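Local coordinates for protein malonate decarboxylase subunit alpha (Acinetobacter baumannii ATCC 17978, PDB 6MPR) that probably serves as the acyl-carrier-protein transferase subunit of malonate decarboxylase, loading malonate onto the carrier in exchange for acetate, at residues Y258-H268 / L290-L300; K428-T436 / I467-E478. All coordinates share one frame; numbering follows the deposited sequence. Where two conformers were deposited one is given.

Interaction 1: residues Y258-H268 / L290-L300; sequences YEKHNVQSLNH and LKGKICRNWTL
Gln264 uses both ends of its side-chain amide and its backbone carbonyl to hold residues 293-297. Its chain bends at CG (chi2 -60°), which turns the amide toward Lys293 and Arg296. OE1 accepts from Arg296 NE at 2.8 Å, in the plane of the guanidinium, and also from Arg296 NH2. NE2 donates to Lys293 O at 2.8 Å from above that carbonyl plane, and to Asn262 O of its own segment. Gln264 O accepts from the backbone N of both Arg296 and Asn297. The guanidinium is fixed further by a salt bridge from NH1 to Glu316.

Trp298 is met in two ways. Leu266 CD2 sits 3.5 Å from the centroid of the six-membered ring, almost straight above it, in a CH-pi contact. The two side chains run alongside each other. The edge of the same indole points at the face of His268 in a T-shaped pair, with centroids 4.9 Å apart and planes at 82°. The imidazole is held at both nitrogens. NE2 shares a 2.7 Å hydrogen bond with Tyr258 OH, and ND1 is bonded to Glu278. Cys295 SG approaches the Tyr258 ring obliquely and lies 3.3 Å from CD2.

Asn267 ND2 bonds to Thr299 O at 2.7 Å. The bond is nearly straight and lies in the plane of the Asn267 amide. Thr299 OG1 is buried and has no partner in the model. Val152 of the second subunit packs on Ser265, Asn297 and Thr299.

Asn262, the first residue to leave helical angles, closes helix 244-261 with a Schellman motif, and the chain soon enters strand 265-268. That strand pairs in parallel with strand 297-299, through the bridges Ser265-Asn297 and Leu266-Trp298. With helix 272-287 between them, the two strands form a beta-alpha-beta crossover.

Interaction 2: residues K428-T436 / I467-E478; sequences KLVVQMVET and IYGDDVTHLLTE
Thr473 OG1 lies between its own N and carbonyl carbon (chi1 59°), which places it against Val430 N. Glu478 CG also sits between N and the carbonyl carbon (chi1 80°), and the bend at chi2 (-85°) carries the carboxylate to Thr436. Between these two points runs a parallel strand pair, 429-433 with 474-477, inside a mixed sheet.

At the start of the pair, Thr473 OG1 accepts from Val430 N at 2.9 Å, a bond that a backbone carbonyl would usually take in a sheet. The same hydroxyl meets His474 ND1 at 2.8 Å in the imidazole plane, which helps to fix the ring. Val430 O accepts from both Thr473 N and His474 N. Regular pairing follows, with Gln432 and Val434 using their N-H groups on His474 O and Leu476 O, and Leu476 N returning a bond to Gln432 O.

At the far end the carboxylate of Glu478 grips Thr436 twice. OE1 accepts from Thr436 N at 2.9 Å and OE2 from Thr436 OG1 at a short 2.5 Å, each through its syn lone pair.

Val431 and His474 share one face of the sheet, where Val431 CG2 lies 3.9 Å from His474 CB. Ile257 of helix 244-261 covers Val431 there. On the face of Gln432, its OE1 meets Ile467 CD1 at 3.4 Å. Asp470 and Asp471 form salt bridges with Arg399 and Arg425 of the second subunit. One water links the two segments near Asp471, donating to both Lys428 O and Asp471 O at 2.9 Å.

Interaction 1 and interaction 2 belong to one mixed sheet, with centres about 17 Å apart. Strand 363-366 lies between them: it pairs with strand 265-268 on one side and with strand 429-433 on the other. Interaction 1 is complete along the chain before interaction 2 begins. Strand 363-366 thus joins the two strand pairs into one run of parallel strands; strands 480-482 and 524-525 extend the sheet in antiparallel fashion beyond strand 474-477. Helix 244-261 serves both, since its last turn belongs to interaction 1 and its earlier residues pack on interaction 2. The two also touch directly, with His261 NE2 2.9 Å from His474 NE2. Both reach the second subunit, so this sheet region also contributes to the dimer interface.

Interaction 1: residues Y258-H268 / L290-L300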
# COMPACT_ATOMS: atom_id res chain seq x y z
N TYR A 258 0.47 17.03 18.70
CA TYR A 258 -0.89 16.54 18.44
C TYR A 258 -1.90 17.68 18.51
O TYR A 258 -2.71 17.87 17.59
CB TYR A 258 -1.30 15.45 19.43
CG TYR A 258 -0.52 14.14 19.37
CD1 TYR A 258 0.51 13.95 18.45
CD2 TYR A 258 -0.82 13.10 20.24
CE1 TYR A 258 1.22 12.74 18.42
CE2 TYR A 258 -0.14 11.91 20.20
CZ TYR A 258 0.88 11.74 19.30
OH TYR A 258 1.55 10.55 19.30
N GLU A 259 -1.85 18.45 19.60
CA GLU A 259 -2.73 19.60 19.73
C GLU A 259 -2.40 20.66 18.68
O GLU A 259 -3.30 21.22 18.03
CB GLU A 259 -2.62 20.19 21.13
CG GLU A 259 -3.64 21.30 21.38
CD GLU A 259 -3.54 21.92 22.76
OE1 GLU A 259 -2.64 21.55 23.55
OE2 GLU A 259 -4.38 22.78 23.07
N LYS A 260 -1.11 20.96 18.51
CA LYS A 260 -0.69 22.05 17.63
C LYS A 260 -1.21 21.87 16.22
O LYS A 260 -1.65 22.83 15.58
CB LYS A 260 0.85 22.14 17.62
CG LYS A 260 1.39 23.24 16.68
CD LYS A 260 2.91 23.30 16.72
CE LYS A 260 3.44 24.33 15.72
NZ LYS A 260 3.18 25.73 16.17
N HIS A 261 -1.15 20.64 15.70
CA HIS A 261 -1.52 20.36 14.32
C HIS A 261 -2.85 19.65 14.17
O HIS A 261 -3.20 19.27 13.05
CB HIS A 261 -0.42 19.52 13.66
CG HIS A 261 0.93 20.15 13.74
ND1 HIS A 261 1.27 21.28 13.04
CD2 HIS A 261 2.04 19.80 14.45
CE1 HIS A 261 2.52 21.61 13.31
NE2 HIS A 261 3.01 20.73 14.15
N ASN A 262 -3.59 19.46 15.27
CA ASN A 262 -4.93 18.86 15.23
C ASN A 262 -4.90 17.44 14.66
O ASN A 262 -5.66 17.09 13.76
CB ASN A 262 -5.89 19.76 14.44
CG ASN A 262 -7.35 19.44 14.71
OD1 ASN A 262 -7.74 19.11 15.84
ND2 ASN A 262 -8.18 19.53 13.66
N VAL A 263 -4.01 16.62 15.21
CA VAL A 263 -3.82 15.24 14.74
C VAL A 263 -5.02 14.40 15.16
O VAL A 263 -5.28 14.24 16.36
CB VAL A 263 -2.51 14.66 15.30
CG1 VAL A 263 -2.36 13.18 14.92
CG2 VAL A 263 -1.32 15.49 14.82
N GLN A 264 -5.75 13.88 14.18
CA GLN A 264 -6.92 13.03 14.40
C GLN A 264 -6.61 11.55 14.33
O GLN A 264 -7.33 10.75 14.94
CB GLN A 264 -8.01 13.31 13.36
CG GLN A 264 -8.42 14.75 13.21
CD GLN A 264 -8.97 15.29 14.50
OE1 GLN A 264 -9.97 14.79 15.02
NE2 GLN A 264 -8.29 16.31 15.05
N SER A 265 -5.60 11.16 13.55
CA SER A 265 -5.33 9.76 13.26
C SER A 265 -3.83 9.54 13.30
O SER A 265 -3.05 10.42 12.91
CB SER A 265 -5.89 9.35 11.90
OG SER A 265 -5.42 10.21 10.87
N LEU A 266 -3.41 8.36 13.76
CA LEU A 266 -1.97 8.18 13.98
C LEU A 266 -1.64 6.72 14.22
O LEU A 266 -2.50 5.89 14.52
CB LEU A 266 -1.49 9.03 15.17
CG LEU A 266 -1.88 8.59 16.59
CD1 LEU A 266 -1.18 9.49 17.58
CD2 LEU A 266 -3.40 8.62 16.85
N ASN A 267 -0.35 6.43 14.07
CA ASN A 267 0.29 5.22 14.56
C ASN A 267 1.38 5.58 15.56
O ASN A 267 2.08 6.59 15.40
CB ASN A 267 0.88 4.43 13.39
CG ASN A 267 1.76 3.27 13.84
OD1 ASN A 267 3.00 3.35 13.77
ND2 ASN A 267 1.14 2.16 14.27
N HIS A 268 1.51 4.77 16.60
CA HIS A 268 2.60 4.84 17.57
C HIS A 268 3.54 3.66 17.34
O HIS A 268 3.09 2.51 17.37
CB HIS A 268 2.11 4.74 19.01
CG HIS A 268 1.53 5.99 19.57
ND1 HIS A 268 1.03 6.05 20.85
CD2 HIS A 268 1.39 7.23 19.04
CE1 HIS A 268 0.60 7.28 21.09
NE2 HIS A 268 0.82 8.02 20.01
N LEU A 290 -8.88 18.09 25.50
CA LEU A 290 -8.64 17.60 24.15
C LEU A 290 -9.41 16.33 23.79
O LEU A 290 -9.22 15.82 22.67
CB LEU A 290 -7.13 17.35 23.95
CG LEU A 290 -6.24 18.60 24.01
CD1 LEU A 290 -4.75 18.21 23.92
CD2 LEU A 290 -6.62 19.59 22.93
N LYS A 291 -10.26 15.79 24.67
CA LYS A 291 -10.93 14.54 24.34
C LYS A 291 -11.85 14.74 23.14
O LYS A 291 -12.62 15.70 23.09
CB LYS A 291 -11.74 14.00 25.52
CG LYS A 291 -12.46 12.68 25.19
CD LYS A 291 -13.44 12.26 26.27
CE LYS A 291 -12.74 12.06 27.61
NZ LYS A 291 -13.71 11.71 28.70
N GLY A 292 -11.76 13.83 22.18
CA GLY A 292 -12.51 13.94 20.95
C GLY A 292 -11.96 14.93 19.94
O GLY A 292 -12.49 14.99 18.82
N LYS A 293 -10.93 15.69 20.29
CA LYS A 293 -10.33 16.66 19.39
C LYS A 293 -9.04 16.18 18.75
O LYS A 293 -8.59 16.79 17.78
CB LYS A 293 -10.02 17.98 20.12
CG LYS A 293 -11.25 18.64 20.70
CD LYS A 293 -10.90 19.94 21.38
CE LYS A 293 -12.07 20.43 22.22
NZ LYS A 293 -11.61 21.49 23.16
N ILE A 294 -8.42 15.14 19.32
CA ILE A 294 -7.18 14.56 18.82
C ILE A 294 -7.22 13.06 19.06
O ILE A 294 -7.90 12.56 19.96
CB ILE A 294 -5.91 15.15 19.47
CG1 ILE A 294 -5.89 14.85 20.98
CG2 ILE A 294 -5.82 16.67 19.25
CD1 ILE A 294 -4.57 15.16 21.65
N CYS A 295 -6.46 12.33 18.25
CA CYS A 295 -6.15 10.92 18.50
C CYS A 295 -7.41 10.05 18.53
O CYS A 295 -7.57 9.20 19.41
CB CYS A 295 -5.36 10.76 19.80
SG CYS A 295 -3.82 11.71 19.88
N ARG A 296 -8.26 10.23 17.52
CA ARG A 296 -9.52 9.48 17.45
C ARG A 296 -9.38 8.13 16.76
O ARG A 296 -9.94 7.13 17.23
CB ARG A 296 -10.57 10.33 16.74
CG ARG A 296 -10.92 11.58 17.51
CD ARG A 296 -12.17 12.24 16.95
NE ARG A 296 -11.91 12.84 15.64
CZ ARG A 296 -12.47 12.45 14.51
NH1 ARG A 296 -13.36 11.46 14.52
NH2 ARG A 296 -12.16 13.05 13.37
N ASN A 297 -8.63 8.07 15.66
CA ASN A 297 -8.60 6.89 14.80
C ASN A 297 -7.18 6.37 14.70
O ASN A 297 -6.26 7.12 14.37
CB ASN A 297 -9.16 7.24 13.43
CG ASN A 297 -10.51 7.91 13.53
OD1 ASN A 297 -11.48 7.29 13.96
ND2 ASN A 297 -10.58 9.18 13.14
N TRP A 298 -6.99 5.08 14.97
CA TRP A 298 -5.66 4.52 15.11
C TRP A 298 -5.42 3.36 14.15
O TRP A 298 -6.32 2.57 13.85
CB TRP A 298 -5.44 4.04 16.55
CG TRP A 298 -5.54 5.11 17.61
CD1 TRP A 298 -6.67 5.81 17.99
CD2 TRP A 298 -4.48 5.57 18.44
NE1 TRP A 298 -6.35 6.69 19.01
CE2 TRP A 298 -5.02 6.55 19.31
CE3 TRP A 298 -3.12 5.25 18.54
CZ2 TRP A 298 -4.24 7.21 20.26
CZ3 TRP A 298 -2.35 5.91 19.49
CH2 TRP A 298 -2.92 6.88 20.34
N THR A 299 -4.18 3.26 13.69
CA THR A 299 -3.63 2.03 13.13
C THR A 299 -2.62 1.54 14.15
O THR A 299 -1.55 2.16 14.33
CB THR A 299 -2.99 2.26 11.76
OG1 THR A 299 -1.98 3.27 11.87
CG2 THR A 299 -4.03 2.70 10.75
N LEU A 300 -2.95 0.45 14.83
CA LEU A 300 -2.20 0.06 16.02
C LEU A 300 -2.60 -1.36 16.42
O LEU A 300 -3.75 -1.76 16.23
CB LEU A 300 -2.51 1.02 17.19
CG LEU A 300 -1.48 1.07 18.32
CD1 LEU A 300 -0.34 2.01 17.92
CD2 LEU A 300 -2.15 1.55 19.58
O HOH W 1 -11.74 16.07 16.25

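Interaction 2: residues K428-T436 / I467-E478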
# COMPACT_ATOMS: atom_id res chain seq x y z
N LYS A 428 2.67 14.30 5.36
CA LYS A 428 2.34 13.55 6.56
C LYS A 428 3.34 13.89 7.66
O LYS A 428 4.53 14.12 7.40
CB LYS A 428 2.36 12.06 6.28
CG LYS A 428 1.95 11.14 7.43
CD LYS A 428 2.50 9.75 7.09
CE LYS A 428 2.32 8.77 8.20
NZ LYS A 428 2.69 7.42 7.68
N LEU A 429 2.86 13.91 8.91
CA LEU A 429 3.75 14.15 10.05
C LEU A 429 4.50 12.88 10.40
O LEU A 429 3.91 11.81 10.54
CB LEU A 429 2.97 14.65 11.27
CG LEU A 429 2.40 16.08 11.19
CD1 LEU A 429 1.28 16.20 10.14
CD2 LEU A 429 1.92 16.53 12.57
N VAL A 430 5.82 13.00 10.50
CA VAL A 430 6.70 11.90 10.83
C VAL A 430 7.59 12.40 11.96
O VAL A 430 8.40 13.31 11.76
CB VAL A 430 7.53 11.46 9.62
CG1 VAL A 430 8.62 10.49 10.01
CG2 VAL A 430 6.61 10.83 8.58
N VAL A 431 7.39 11.84 13.16
CA VAL A 431 8.04 12.32 14.38
C VAL A 431 9.07 11.30 14.83
O VAL A 431 8.74 10.12 15.03
CB VAL A 431 7.01 12.57 15.50
CG1 VAL A 431 7.71 13.20 16.73
CG2 VAL A 431 5.85 13.42 14.99
N GLN A 432 10.30 11.75 15.02
CA GLN A 432 11.31 10.96 15.73
C GLN A 432 11.35 11.42 17.18
O GLN A 432 11.79 12.54 17.47
CB GLN A 432 12.69 11.10 15.08
CG GLN A 432 12.91 10.18 13.91
CD GLN A 432 13.14 8.73 14.34
OE1 GLN A 432 13.28 7.85 13.50
NE2 GLN A 432 13.17 8.49 15.64
N MET A 433 10.91 10.55 18.09
CA MET A 433 10.79 10.86 19.51
C MET A 433 11.82 9.99 20.23
O MET A 433 11.62 8.79 20.40
CB MET A 433 9.37 10.58 20.02
CG MET A 433 9.19 10.71 21.51
SD MET A 433 7.47 10.32 21.91
CE MET A 433 7.35 11.00 23.53
N VAL A 434 12.93 10.61 20.65
CA VAL A 434 14.12 9.89 21.04
C VAL A 434 14.82 10.66 22.16
O VAL A 434 14.90 11.89 22.12
CB VAL A 434 14.98 9.71 19.75
CG1 VAL A 434 16.15 10.64 19.69
CG2 VAL A 434 15.31 8.22 19.50
N GLU A 435 15.31 9.94 23.18
CA GLU A 435 16.15 10.60 24.17
C GLU A 435 17.55 10.81 23.59
O GLU A 435 17.97 10.14 22.64
CB GLU A 435 16.24 9.80 25.47
CG GLU A 435 14.89 9.53 26.14
CD GLU A 435 14.97 8.48 27.24
OE1 GLU A 435 15.73 8.68 28.21
OE2 GLU A 435 14.27 7.45 27.11
N THR A 436 18.27 11.79 24.15
CA THR A 436 19.55 12.15 23.55
C THR A 436 20.60 11.07 23.75
O THR A 436 21.53 10.95 22.93
CB THR A 436 20.03 13.50 24.10
OG1 THR A 436 20.15 13.46 25.53
CG2 THR A 436 19.03 14.58 23.69
N ILE A 467 14.60 5.88 8.51
CA ILE A 467 13.82 7.06 8.18
C ILE A 467 14.80 8.13 7.70
O ILE A 467 15.73 8.48 8.43
CB ILE A 467 13.01 7.58 9.37
CG1 ILE A 467 11.89 6.60 9.74
CG2 ILE A 467 12.35 8.91 9.05
CD1 ILE A 467 11.19 6.99 11.01
N TYR A 468 14.59 8.63 6.48
CA TYR A 468 15.46 9.66 5.93
C TYR A 468 15.16 11.02 6.55
O TYR A 468 14.02 11.35 6.88
CB TYR A 468 15.35 9.74 4.41
CG TYR A 468 16.14 8.61 3.75
CD1 TYR A 468 15.56 7.37 3.54
CD2 TYR A 468 17.46 8.80 3.37
CE1 TYR A 468 16.27 6.33 2.97
CE2 TYR A 468 18.18 7.77 2.77
CZ TYR A 468 17.57 6.53 2.58
OH TYR A 468 18.25 5.48 2.01
N GLY A 469 16.22 11.81 6.71
CA GLY A 469 16.08 13.09 7.39
C GLY A 469 15.06 13.99 6.74
O GLY A 469 14.35 14.73 7.42
N ASP A 470 14.97 13.95 5.41
CA ASP A 470 14.02 14.81 4.71
C ASP A 470 12.57 14.38 4.92
O ASP A 470 11.67 15.15 4.58
CB ASP A 470 14.37 14.86 3.22
CG ASP A 470 14.85 13.50 2.68
OD1 ASP A 470 15.97 13.04 3.05
OD2 ASP A 470 14.10 12.89 1.90
N ASP A 471 12.32 13.19 5.47
CA ASP A 471 10.96 12.75 5.80
C ASP A 471 10.55 13.11 7.22
O ASP A 471 9.37 12.95 7.56
CB ASP A 471 10.84 11.23 5.61
CG ASP A 471 10.64 10.87 4.16
OD1 ASP A 471 9.78 11.51 3.51
OD2 ASP A 471 11.37 9.99 3.67
N VAL A 472 11.47 13.58 8.05
CA VAL A 472 11.15 13.91 9.43
C VAL A 472 10.57 15.32 9.47
O VAL A 472 11.22 16.28 9.04
CB VAL A 472 12.39 13.81 10.33
CG1 VAL A 472 12.03 14.22 11.78
CG2 VAL A 472 13.01 12.41 10.26
N THR A 473 9.34 15.44 9.97
CA THR A 473 8.75 16.76 10.20
C THR A 473 9.00 17.28 11.61
O THR A 473 9.06 18.50 11.81
CB THR A 473 7.24 16.73 9.93
OG1 THR A 473 6.60 15.77 10.79
CG2 THR A 473 6.96 16.37 8.48
N HIS A 474 9.18 16.39 12.59
CA HIS A 474 9.34 16.78 13.99
C HIS A 474 10.41 15.91 14.65
O HIS A 474 10.31 14.68 14.59
CB HIS A 474 8.04 16.61 14.77
CG HIS A 474 6.91 17.49 14.30
ND1 HIS A 474 6.22 17.24 13.14
CD2 HIS A 474 6.37 18.60 14.84
CE1 HIS A 474 5.27 18.16 12.99
NE2 HIS A 474 5.35 19.00 14.01
N LEU A 475 11.37 16.54 15.32
CA LEU A 475 12.33 15.85 16.19
C LEU A 475 12.01 16.20 17.64
O LEU A 475 12.06 17.37 18.02
CB LEU A 475 13.77 16.24 15.87
CG LEU A 475 14.86 15.60 16.73
CD1 LEU A 475 14.84 14.07 16.61
CD2 LEU A 475 16.22 16.14 16.32
N LEU A 476 11.70 15.18 18.46
CA LEU A 476 11.29 15.38 19.84
C LEU A 476 12.24 14.62 20.76
O LEU A 476 12.35 13.39 20.67
CB LEU A 476 9.85 14.88 20.03
CG LEU A 476 9.37 14.66 21.45
CD1 LEU A 476 9.49 15.95 22.24
CD2 LEU A 476 7.93 14.15 21.43
N THR A 477 12.92 15.36 21.65
CA THR A 477 13.81 14.77 22.65
C THR A 477 13.37 15.23 24.03
O THR A 477 12.42 16.01 24.18
CB THR A 477 15.28 15.15 22.43
OG1 THR A 477 15.48 16.51 22.85
CG2 THR A 477 15.69 15.00 20.97
N GLU A 478 14.10 14.78 25.06
CA GLU A 478 13.82 15.28 26.40
C GLU A 478 14.18 16.75 26.54
O GLU A 478 13.80 17.38 27.54
CB GLU A 478 14.54 14.41 27.45
CG GLU A 478 16.02 14.70 27.67
CD GLU A 478 16.95 13.98 26.70
OE1 GLU A 478 16.47 13.46 25.67
OE2 GLU A 478 18.17 13.95 26.98
O HOH W 2 7.08 13.84 6.05